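Local coordinates for DUF1904 domain-containing protein (Vibrio cholerae O1 biovar eltor str. N16961, PDB 1U9D) that is of unknown function but belongs to a family in the MIF clan and forms a small alpha/beta fold seen here as a two-chain assembly, at residues A23-A26 / H27-E30; L44-R48 / N49-F53; E78-T81 / Q82-A86; V88-D91 / Q92-L96. All coordinates share one frame; numbering follows the deposited sequence.

Contact 1: A23-A26 / H27-E30; sequences AVEA and HIVE
E25 and H27 meet at the start of helix 26-44 in an example of side-chain N-capping, here by a glutamate. The first turn of a helix has backbone N-H groups with no carbonyl ahead of them, and here E25, the N-cap residue, supplies one acceptor: its OE1 accepts from H27 N at 3.1 Å, with an N-H...O angle of 163°. With CG anti to its backbone N (chi1 -161°) and a bend at chi2, the E25 side chain turns back over the helix start. The H27 N-H meets OE1 from above the carboxylate plane. The same oxygen lies over one face of the imidazole, 2.9 Å from H27 CD2, the carboxylate and ring planes being 74° apart. In its own plane the ring has another partner: H27 ND1 donates to E30 OE1 at 3.1 Å, a His-carboxylate hydrogen bond that fixes the rotation of the ring and would favour a proton on ND1. H27 thus stands between two acidic residues, which probably stabilise any positive charge on it. Behind it the backbone is regular, V29 N donating to E25 O at 3.3 Å and E30 N to A26 O at 3.0 Å. The apolar side is tight, for V24 CG2 presses on V29 CG2 at 3.3 Å, the two side chains crossing at about a right angle. V24, A26 and V29 all pack against L55, so that the loop after strand 18-22 and the opening turn of helix 26-44 are seated on strand 52-55, an outermost strand of the sheet within this chain.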
loop_
_atom_site.group_PDB
_atom_site.type_symbol
_atom_site.label_atom_id
_atom_site.label_comp_id
_atom_site.label_asym_id
_atom_site.label_seq_id
_atom_site.Cartn_x
_atom_site.Cartn_y
_atom_site.Cartn_z
ATOM N N ALA A 23 21.951 11.291 19.311
ATOM C CA ALA A 23 21.758 11.858 20.652
ATOM C C ALA A 23 20.771 11.063 21.497
ATOM O O ALA A 23 19.984 11.615 22.270
ATOM C CB ALA A 23 21.333 13.335 20.542
ATOM N N VAL A 24 20.818 9.749 21.344
ATOM C CA VAL A 24 19.947 8.832 22.070
ATOM C C VAL A 24 20.862 7.761 22.681
ATOM O O VAL A 24 21.756 7.251 22.021
ATOM C CB VAL A 24 18.914 8.131 21.164
ATOM C CG1 VAL A 24 17.771 9.026 20.815
ATOM C CG2 VAL A 24 19.555 7.651 19.902
ATOM N N GLU A 25 20.643 7.416 23.937
ATOM C CA GLU A 25 21.457 6.400 24.575
ATOM C C GLU A 25 21.286 5.052 23.881
ATOM O O GLU A 25 20.188 4.718 23.455
ATOM C CB GLU A 25 21.098 6.289 26.047
ATOM C CG GLU A 25 22.187 5.613 26.858
ATOM C CD GLU A 25 21.858 4.173 27.181
ATOM O OE1 GLU A 25 22.779 3.316 27.160
ATOM O OE2 GLU A 25 20.668 3.905 27.461
ATOM N N ALA A 26 22.378 4.287 23.816
ATOM C CA ALA A 26 22.441 3.052 23.052
ATOM C C ALA A 26 21.390 2.050 23.514
ATOM O O ALA A 26 20.743 1.411 22.693
ATOM C CB ALA A 26 23.845 2.432 23.148
ATOM N N HIS A 27 21.203 1.932 24.823
ATOM C CA HIS A 27 20.288 0.925 25.357
ATOM C C HIS A 27 18.836 1.217 25.004
ATOM O O HIS A 27 18.068 0.293 24.776
ATOM C CB HIS A 27 20.422 0.769 26.873
ATOM C CG HIS A 27 21.781 0.339 27.327
ATOM N ND1 HIS A 27 22.563 -0.549 26.619
ATOM C CD2 HIS A 27 22.496 0.676 28.428
ATOM C CE1 HIS A 27 23.705 -0.732 27.261
ATOM N NE2 HIS A 27 23.688 0.001 28.360
ATOM N N ILE A 28 18.484 2.499 24.931
ATOM C CA ILE A 28 17.176 2.940 24.461
ATOM C C ILE A 28 16.943 2.485 23.022
ATOM O O ILE A 28 15.925 1.904 22.715
ATOM C CB ILE A 28 17.063 4.481 24.514
ATOM C CG1 ILE A 28 17.158 4.992 25.944
ATOM C CG2 ILE A 28 15.754 4.961 23.904
ATOM C CD1 ILE A 28 16.104 4.457 26.847
ATOM N N VAL A 29 17.901 2.766 22.150
ATOM C CA VAL A 29 17.791 2.383 20.750
ATOM C C VAL A 29 17.654 0.863 20.603
ATOM O O VAL A 29 16.870 0.380 19.775
ATOM C CB VAL A 29 18.996 2.913 19.957
ATOM C CG1 VAL A 29 18.920 2.497 18.501
ATOM C CG2 VAL A 29 19.034 4.435 20.039
ATOM N N GLU A 30 18.408 0.119 21.407
ATOM C CA GLU A 30 18.433 -1.354 21.321
ATOM C C GLU A 30 17.070 -1.938 21.652
ATOM O O GLU A 30 16.666 -2.944 21.065
ATOM C CB GLU A 30 19.449 -1.933 22.308
ATOM C CG GLU A 30 20.892 -1.734 21.892
ATOM C CD GLU A 30 21.897 -2.155 22.970
ATOM O OE1 GLU A 30 21.532 -2.244 24.175
ATOM O OE2 GLU A 30 23.074 -2.386 22.609
#

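Contact 2: L44-R48 / N49-F53; sequences LSTAR and NAFTF
A chi1 of -60° sets the F51 ring anti to its own carbonyl carbon and sends it back toward the chain that precedes it, while T46, with chi1 -81°, holds CG2 anti to its backbone N and turns this methyl to meet the ring. T46 CG2 lies 3.7 Å from F51 CE2, approaching obliquely, and is pressed harder against A50 CB, at 3.4 Å. L44 comes to the rim of the same ring: its CD1 reaches F51 CE1 at 4.1 Å, near the ring plane. The carbonyl oxygen of A47 also faces this rim, 3.5 Å from F51 CE2, and so serves two neighbours, because it accepts the hydrogen bond of A50 N at 3.1 Å as well. That donor stands 58° out of the A47 carbonyl plane, the steep approach expected of a short i to i+3 turn. Further along, one water donates to both R48 O and F51 O, at 2.7 Å each, and ties the turn to the start of the strand. The guanidinium of R48 points elsewhere, NH1 bonding to N38 on helix 26-44. F51 is buried against L37 and L40 of that helix, and L44 faces helix 79-97. The whole is a helix-to-strand connection: a Schellman motif with S45, of positive phi, as its C' residue ends helix 26-44, a short 3-10 turn at 48-50 bends the chain, and strand 52-55 begins, completing a beta-alpha-beta crossover from strand 18-22 to its parallel neighbour.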
loop_
_atom_site.group_PDB
_atom_site.type_symbol
_atom_site.label_atom_id
_atom_site.label_comp_id
_atom_site.label_asym_id
_atom_site.label_seq_id
_atom_site.Cartn_x
_atom_site.Cartn_y
_atom_site.Cartn_z
ATOM N N LEU A 44 3.045 0.724 7.255
ATOM C CA LEU A 44 3.391 1.075 5.882
ATOM C C LEU A 44 3.205 -0.069 4.902
ATOM O O LEU A 44 3.402 0.116 3.697
ATOM C CB LEU A 44 4.824 1.577 5.827
ATOM C CG LEU A 44 5.050 2.704 6.828
ATOM C CD1 LEU A 44 6.483 3.123 6.821
ATOM C CD2 LEU A 44 4.113 3.919 6.580
ATOM N N SER A 45 2.816 -1.226 5.433
ATOM C CA SER A 45 2.567 -2.440 4.662
ATOM C C SER A 45 3.792 -2.761 3.827
ATOM O O SER A 45 3.712 -3.065 2.656
ATOM C CB SER A 45 1.292 -2.284 3.824
ATOM O OG SER A 45 0.181 -2.092 4.692
ATOM N N THR A 46 4.945 -2.678 4.470
ATOM C CA THR A 46 6.218 -2.846 3.803
ATOM C C THR A 46 6.975 -4.022 4.442
ATOM O O THR A 46 6.809 -4.328 5.626
ATOM C CB THR A 46 6.984 -1.504 3.892
ATOM O OG1 THR A 46 6.505 -0.615 2.860
ATOM C CG2 THR A 46 8.472 -1.658 3.591
ATOM N N ALA A 47 7.792 -4.691 3.644
ATOM C CA ALA A 47 8.574 -5.815 4.131
ATOM C C ALA A 47 9.451 -5.367 5.295
ATOM O O ALA A 47 10.010 -4.311 5.255
ATOM C CB ALA A 47 9.450 -6.370 3.005
ATOM N N ARG A 48 9.590 -6.212 6.302
ATOM C CA ARG A 48 10.494 -5.963 7.421
ATOM C C ARG A 48 11.968 -5.755 7.023
ATOM O O ARG A 48 12.685 -4.995 7.685
ATOM C CB ARG A 48 10.380 -7.101 8.425
ATOM C CG ARG A 48 9.011 -7.210 9.021
ATOM C CD ARG A 48 8.786 -8.467 9.822
ATOM N NE ARG A 48 9.627 -8.473 11.019
ATOM C CZ ARG A 48 9.322 -7.876 12.149
ATOM N NH1 ARG A 48 8.168 -7.248 12.296
ATOM N NH2 ARG A 48 10.175 -7.946 13.161
ATOM N N ASN A 49 12.433 -6.423 5.968
ATOM C CA ASN A 49 13.803 -6.229 5.490
ATOM C C ASN A 49 14.013 -4.955 4.650
ATOM O O ASN A 49 15.118 -4.704 4.183
ATOM C CB ASN A 49 14.341 -7.485 4.781
ATOM C CG ASN A 49 13.585 -7.827 3.518
ATOM O OD1 ASN A 49 12.645 -7.142 3.129
ATOM N ND2 ASN A 49 13.988 -8.929 2.879
ATOM N N ALA A 50 12.968 -4.146 4.484
ATOM C CA ALA A 50 13.054 -2.874 3.784
ATOM C C ALA A 50 13.552 -1.729 4.698
ATOM O O ALA A 50 13.906 -0.675 4.183
ATOM C CB ALA A 50 11.696 -2.503 3.194
ATOM N N PHE A 51 13.623 -1.950 6.015
ATOM C CA PHE A 51 14.028 -0.925 6.968
ATOM C C PHE A 51 15.455 -1.184 7.438
ATOM O O PHE A 51 15.873 -2.335 7.592
ATOM C CB PHE A 51 13.103 -0.913 8.197
ATOM C CG PHE A 51 11.662 -0.648 7.882
ATOM C CD1 PHE A 51 11.101 0.594 8.128
ATOM C CD2 PHE A 51 10.855 -1.651 7.387
ATOM C CE1 PHE A 51 9.785 0.856 7.813
ATOM C CE2 PHE A 51 9.515 -1.401 7.101
ATOM C CZ PHE A 51 8.992 -0.141 7.311
ATOM N N THR A 52 16.212 -0.116 7.671
ATOM C CA THR A 52 17.492 -0.240 8.346
ATOM C C THR A 52 17.500 0.771 9.500
ATOM O O THR A 52 16.858 1.825 9.434
ATOM C CB THR A 52 18.673 -0.046 7.392
ATOM O OG1 THR A 52 18.734 1.318 6.956
ATOM C CG2 THR A 52 18.489 -0.837 6.098
ATOM N N PHE A 53 18.202 0.409 10.555
ATOM C CA PHE A 53 18.274 1.193 11.773
ATOM C C PHE A 53 19.737 1.390 12.118
ATOM O O PHE A 53 20.506 0.422 12.137
ATOM C CB PHE A 53 17.587 0.444 12.905
ATOM C CG PHE A 53 16.171 0.106 12.624
ATOM C CD1 PHE A 53 15.159 0.951 13.013
ATOM C CD2 PHE A 53 15.839 -1.059 11.952
ATOM C CE1 PHE A 53 13.839 0.638 12.737
ATOM C CE2 PHE A 53 14.546 -1.352 11.677
ATOM C CZ PHE A 53 13.538 -0.493 12.062
HETATM O O HOH W 1 14.837 -4.310 9.085
#

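Contact 3: E78-T81 / Q82-A86. With PO4 (phosphate ion), chain C.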
loop_
_atom_site.group_PDB
_atom_site.type_symbol
_atom_site.label_atom_id
_atom_site.label_comp_id
_atom_site.label_asym_id
_atom_site.label_seq_id
_atom_site.Cartn_x
_atom_site.Cartn_y
_atom_site.Cartn_z
ATOM N N GLU A 78 3.529 10.496 0.976
ATOM C CA GLU A 78 2.723 11.718 1.047
ATOM C C GLU A 78 2.754 12.304 2.459
ATOM O O GLU A 78 2.969 11.582 3.425
ATOM C CB GLU A 78 1.266 11.408 0.647
ATOM C CG GLU A 78 0.518 10.606 1.721
ATOM C CD GLU A 78 -0.815 10.047 1.239
ATOM O OE1 GLU A 78 -1.871 10.370 1.842
ATOM O OE2 GLU A 78 -0.821 9.290 0.245
ATOM N N GLN A 79 2.522 13.609 2.579
ATOM C CA GLN A 79 2.552 14.292 3.869
ATOM C C GLN A 79 1.800 13.593 4.982
ATOM O O GLN A 79 2.276 13.530 6.104
ATOM C CB GLN A 79 1.971 15.704 3.752
ATOM C CG GLN A 79 2.175 16.546 5.015
ATOM C CD GLN A 79 3.622 16.993 5.202
ATOM O OE1 GLN A 79 4.296 17.364 4.238
ATOM N NE2 GLN A 79 4.102 16.926 6.423
ATOM N N GLN A 80 0.592 13.111 4.694
ATOM C CA GLN A 80 -0.220 12.499 5.729
ATOM C C GLN A 80 0.425 11.223 6.280
ATOM O O GLN A 80 0.379 10.981 7.468
ATOM C CB GLN A 80 -1.625 12.168 5.207
ATOM C CG GLN A 80 -2.530 11.679 6.311
ATOM C CD GLN A 80 -2.471 12.590 7.516
ATOM O OE1 GLN A 80 -2.634 13.810 7.370
ATOM N NE2 GLN A 80 -2.216 12.019 8.708
ATOM N N THR A 81 1.027 10.421 5.415
ATOM C CA THR A 81 1.726 9.218 5.863
ATOM C C THR A 81 2.969 9.557 6.674
ATOM O O THR A 81 3.230 8.966 7.727
ATOM C CB THR A 81 2.056 8.372 4.659
ATOM O OG1 THR A 81 0.827 8.052 3.991
ATOM C CG2 THR A 81 2.642 7.009 5.050
ATOM N N GLN A 82 3.727 10.514 6.166
ATOM C CA GLN A 82 4.909 11.024 6.842
ATOM C C GLN A 82 4.541 11.484 8.250
ATOM O O GLN A 82 5.206 11.179 9.215
ATOM C CB GLN A 82 5.504 12.168 5.997
ATOM C CG GLN A 82 6.732 12.844 6.576
ATOM C CD GLN A 82 7.240 13.951 5.671
ATOM O OE1 GLN A 82 7.910 13.683 4.663
ATOM N NE2 GLN A 82 6.904 15.193 6.002
ATOM N N ASP A 83 3.441 12.210 8.373
ATOM C CA ASP A 83 2.983 12.654 9.681
ATOM C C ASP A 83 2.695 11.499 10.640
ATOM O O ASP A 83 2.979 11.599 11.829
ATOM C CB ASP A 83 1.676 13.457 9.579
ATOM C CG ASP A 83 1.801 14.760 8.820
ATOM O OD1 ASP A 83 2.904 15.297 8.535
ATOM O OD2 ASP A 83 0.754 15.355 8.449
ATOM N N GLN A 84 2.081 10.424 10.137
ATOM C CA GLN A 84 1.789 9.251 10.965
ATOM C C GLN A 84 3.046 8.547 11.438
ATOM O O GLN A 84 3.136 8.085 12.579
ATOM C CB GLN A 84 0.898 8.274 10.192
ATOM C CG GLN A 84 -0.584 8.596 10.319
ATOM C CD GLN A 84 -1.228 7.753 11.391
ATOM O OE1 GLN A 84 -1.486 6.552 11.181
ATOM N NE2 GLN A 84 -1.435 8.345 12.562
ATOM N N ILE A 85 4.037 8.475 10.556
ATOM C CA ILE A 85 5.296 7.843 10.908
ATOM C C ILE A 85 5.980 8.599 12.000
ATOM O O ILE A 85 6.526 8.003 12.922
ATOM C CB ILE A 85 6.228 7.716 9.695
ATOM C CG1 ILE A 85 5.638 6.788 8.657
ATOM C CG2 ILE A 85 7.602 7.197 10.145
ATOM C CD1 ILE A 85 6.251 6.964 7.298
ATOM N N ALA A 86 6.012 9.918 11.865
ATOM C CA ALA A 86 6.586 10.764 12.871
ATOM C C ALA A 86 5.884 10.518 14.197
ATOM O O ALA A 86 6.517 10.455 15.237
ATOM C CB ALA A 86 6.459 12.215 12.466
HETATM P P PO4 C . 2.220 7.754 -0.819
HETATM O O1 PO4 C . 3.223 8.621 -1.536
HETATM O O2 PO4 C . 2.289 7.919 0.674
HETATM O O3 PO4 C . 0.833 8.137 -1.274
HETATM O O4 PO4 C . 2.512 6.300 -1.135
HETATM O O HOH W 2 -1.655 14.823 9.400
#
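Q79 and D83, one helical turn apart, cross with their amide and carboxylate planes 52° apart. The bend at chi2 of Q79 folds its amide back along the helix, and NE2 donates to D83 OD1 at 2.9 Å, meeting the syn side of the carboxylate a little out of its plane. Against Q82 the same amide is nearly square, the planes 84° apart, and Q79 NE2 lies 3.3 Å from Q82 NE2, two donors without a hydrogen bond. Q80 approaches the other oxygen of D83: its amide stands 85° to the carboxylate, and a water bridges them, donating to Q80 OE1 and to D83 OD2, the latter at 2.6 Å. These side chains decorate the first turns of helix 79-97, which connects strands 69-74 and 104-109 in a beta-alpha-beta unit. On its inner side I85 CG1 lies 3.4 Å from T81 O, and the I85 side chain packs on W74 and F107 of the sheet. At the N-terminal end of helix 79-97 E78 is the N-cap residue, and its backbone N donates to O2 of a phosphate ion at 2.9 Å. This anion, probably from the crystallisation liquor, also accepts from R77 NE. Its O3 lies 2.5 Å from E78 OE2, so close that one of the two acids probably holds a proton; OE2 also takes a weak hydrogen bond from D100 N of the second subunit.

Contact 4: V88-D91 / Q92-L96; sequences VITD and QIRQL
I89 and I93 form the close-packed side of this helical turn. They lie side by side, pointing the same way, with I89 CG2 3.6 Å from I93 CD1. That same CD1 also comes within 3.2 Å of I89 O, the carbonyl that accepts from I93 N, so the end of I93 is folded down on the backbone. Both residues are buried, I89 against V105 of strand 104-109 and I93 against L103 of a loop and L32 of helix 26-44. This is the ordinary sidedness of an amphipathic helix in a beta-alpha-beta unit, here the helix 79-97 between strands 69-74 and 104-109, with one flank on the sheet and another on its companion helix. T90 and R94 make a looser pair. T90 CG2 sits over one face of the R94 guanidinium, 4.1 Å above its plane and offset toward the rim, while NH2 of that group is held by S101 O and T90 OG1 by A86 O. On the exposed side D91 and Q95 are linked chiefly by the backbone, Q95 N donating to D91 O at 3.2 Å. The carboxylate of D91, whose OD1 takes a weak hydrogen bond from Q87 NE2, stays 5.5 Å from the R94 guanidinium, measured OD1 to NH1, too far for a salt bridge.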
loop_
_atom_site.group_PDB
_atom_site.type_symbol
_atom_site.label_atom_id
_atom_site.label_comp_id
_atom_site.label_asym_id
_atom_site.label_seq_id
_atom_site.Cartn_x
_atom_site.Cartn_y
_atom_site.Cartn_z
ATOM N N VAL A 88 4.303 7.735 15.260
ATOM C CA VAL A 88 4.685 6.406 15.781
ATOM C C VAL A 88 6.061 6.407 16.464
ATOM O O VAL A 88 6.225 5.925 17.588
ATOM C CB VAL A 88 4.691 5.340 14.670
ATOM C CG1 VAL A 88 5.354 4.026 15.173
ATOM C CG2 VAL A 88 3.281 5.093 14.160
ATOM N N ILE A 89 7.048 6.986 15.790
ATOM C CA ILE A 89 8.404 7.047 16.303
ATOM C C ILE A 89 8.401 7.838 17.600
ATOM O O ILE A 89 9.028 7.462 18.559
ATOM C CB ILE A 89 9.355 7.705 15.271
ATOM C CG1 ILE A 89 9.561 6.787 14.068
ATOM C CG2 ILE A 89 10.698 7.993 15.888
ATOM C CD1 ILE A 89 10.323 7.449 12.879
ATOM N N THR A 90 7.682 8.951 17.617
ATOM C CA THR A 90 7.669 9.811 18.775
ATOM C C THR A 90 7.070 9.122 19.983
ATOM O O THR A 90 7.655 9.146 21.074
ATOM C CB THR A 90 6.914 11.094 18.430
ATOM O OG1 THR A 90 7.627 11.762 17.376
ATOM C CG2 THR A 90 6.941 12.059 19.584
ATOM N N ASP A 91 5.947 8.464 19.758
ATOM C CA ASP A 91 5.231 7.721 20.785
ATOM C C ASP A 91 6.039 6.565 21.373
ATOM O O ASP A 91 6.097 6.408 22.595
ATOM C CB ASP A 91 3.870 7.266 20.236
ATOM C CG ASP A 91 2.843 8.407 20.214
ATOM O OD1 ASP A 91 3.115 9.464 20.843
ATOM O OD2 ASP A 91 1.742 8.356 19.603
ATOM N N GLN A 92 6.728 5.796 20.543
ATOM C CA GLN A 92 7.599 4.751 21.069
ATOM C C GLN A 92 8.777 5.279 21.882
ATOM O O GLN A 92 9.065 4.775 22.972
ATOM C CB GLN A 92 8.075 3.864 19.936
ATOM C CG GLN A 92 6.904 3.110 19.318
ATOM C CD GLN A 92 7.267 1.737 18.810
ATOM O OE1 GLN A 92 6.427 1.063 18.210
ATOM N NE2 GLN A 92 8.511 1.328 19.013
ATOM N N ILE A 93 9.446 6.317 21.385
ATOM C CA ILE A 93 10.526 6.936 22.136
ATOM C C ILE A 93 10.017 7.500 23.477
ATOM O O ILE A 93 10.706 7.395 24.478
ATOM C CB ILE A 93 11.257 8.028 21.295
ATOM C CG1 ILE A 93 12.424 7.421 20.520
ATOM C CG2 ILE A 93 11.827 9.112 22.170
ATOM C CD1 ILE A 93 12.199 7.305 19.057
ATOM N N ARG A 94 8.826 8.075 23.498
ATOM C CA ARG A 94 8.272 8.637 24.739
ATOM C C ARG A 94 8.040 7.590 25.814
ATOM O O ARG A 94 8.200 7.852 27.016
ATOM C CB ARG A 94 6.982 9.379 24.456
ATOM C CG ARG A 94 7.262 10.644 23.700
ATOM C CD ARG A 94 6.240 11.696 23.788
ATOM N NE ARG A 94 6.862 13.017 23.781
ATOM C CZ ARG A 94 6.239 14.129 23.424
ATOM N NH1 ARG A 94 4.965 14.104 23.045
ATOM N NH2 ARG A 94 6.891 15.284 23.452
ATOM N N GLN A 95 7.678 6.399 25.369
ATOM C CA GLN A 95 7.550 5.256 26.248
ATOM C C GLN A 95 8.812 4.924 27.013
ATOM O O GLN A 95 8.739 4.481 28.143
ATOM C CB GLN A 95 7.160 4.038 25.427
ATOM C CG GLN A 95 6.629 2.917 26.249
ATOM C CD GLN A 95 5.301 2.465 25.719
ATOM O OE1 GLN A 95 5.253 1.754 24.714
ATOM N NE2 GLN A 95 4.210 2.897 26.365
ATOM N N LEU A 96 9.967 5.110 26.387
ATOM C CA LEU A 96 11.236 4.769 27.014
ATOM C C LEU A 96 11.918 5.977 27.652
ATOM O O LEU A 96 12.692 5.803 28.579
ATOM C CB LEU A 96 12.160 4.111 25.992
ATOM C CG LEU A 96 11.479 2.964 25.241
ATOM C CD1 LEU A 96 12.230 2.591 23.966
ATOM C CD2 LEU A 96 11.332 1.762 26.149
#

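In the fold
Along the chain the four contacts follow one another in series, and together they sample both helices that cover the mixed four-stranded sheet. Contact 1 opens helix 26-44 and contact 2 lies beyond its other end, their centres 20 Å apart. Contacts 3 and 4 adjoin on helix 79-97, with centres 15 Å apart. Two touches link the contacts across the helix pair: L44 of contact 2 packs on T81 and I85 of contact 3, and I28 of contact 1 on L96 of contact 4. The start of each helix therefore lies beside the end of the other, and the helices of the two beta-alpha-beta units form one antiparallel layer on the sheet, consistent with the MIF clan.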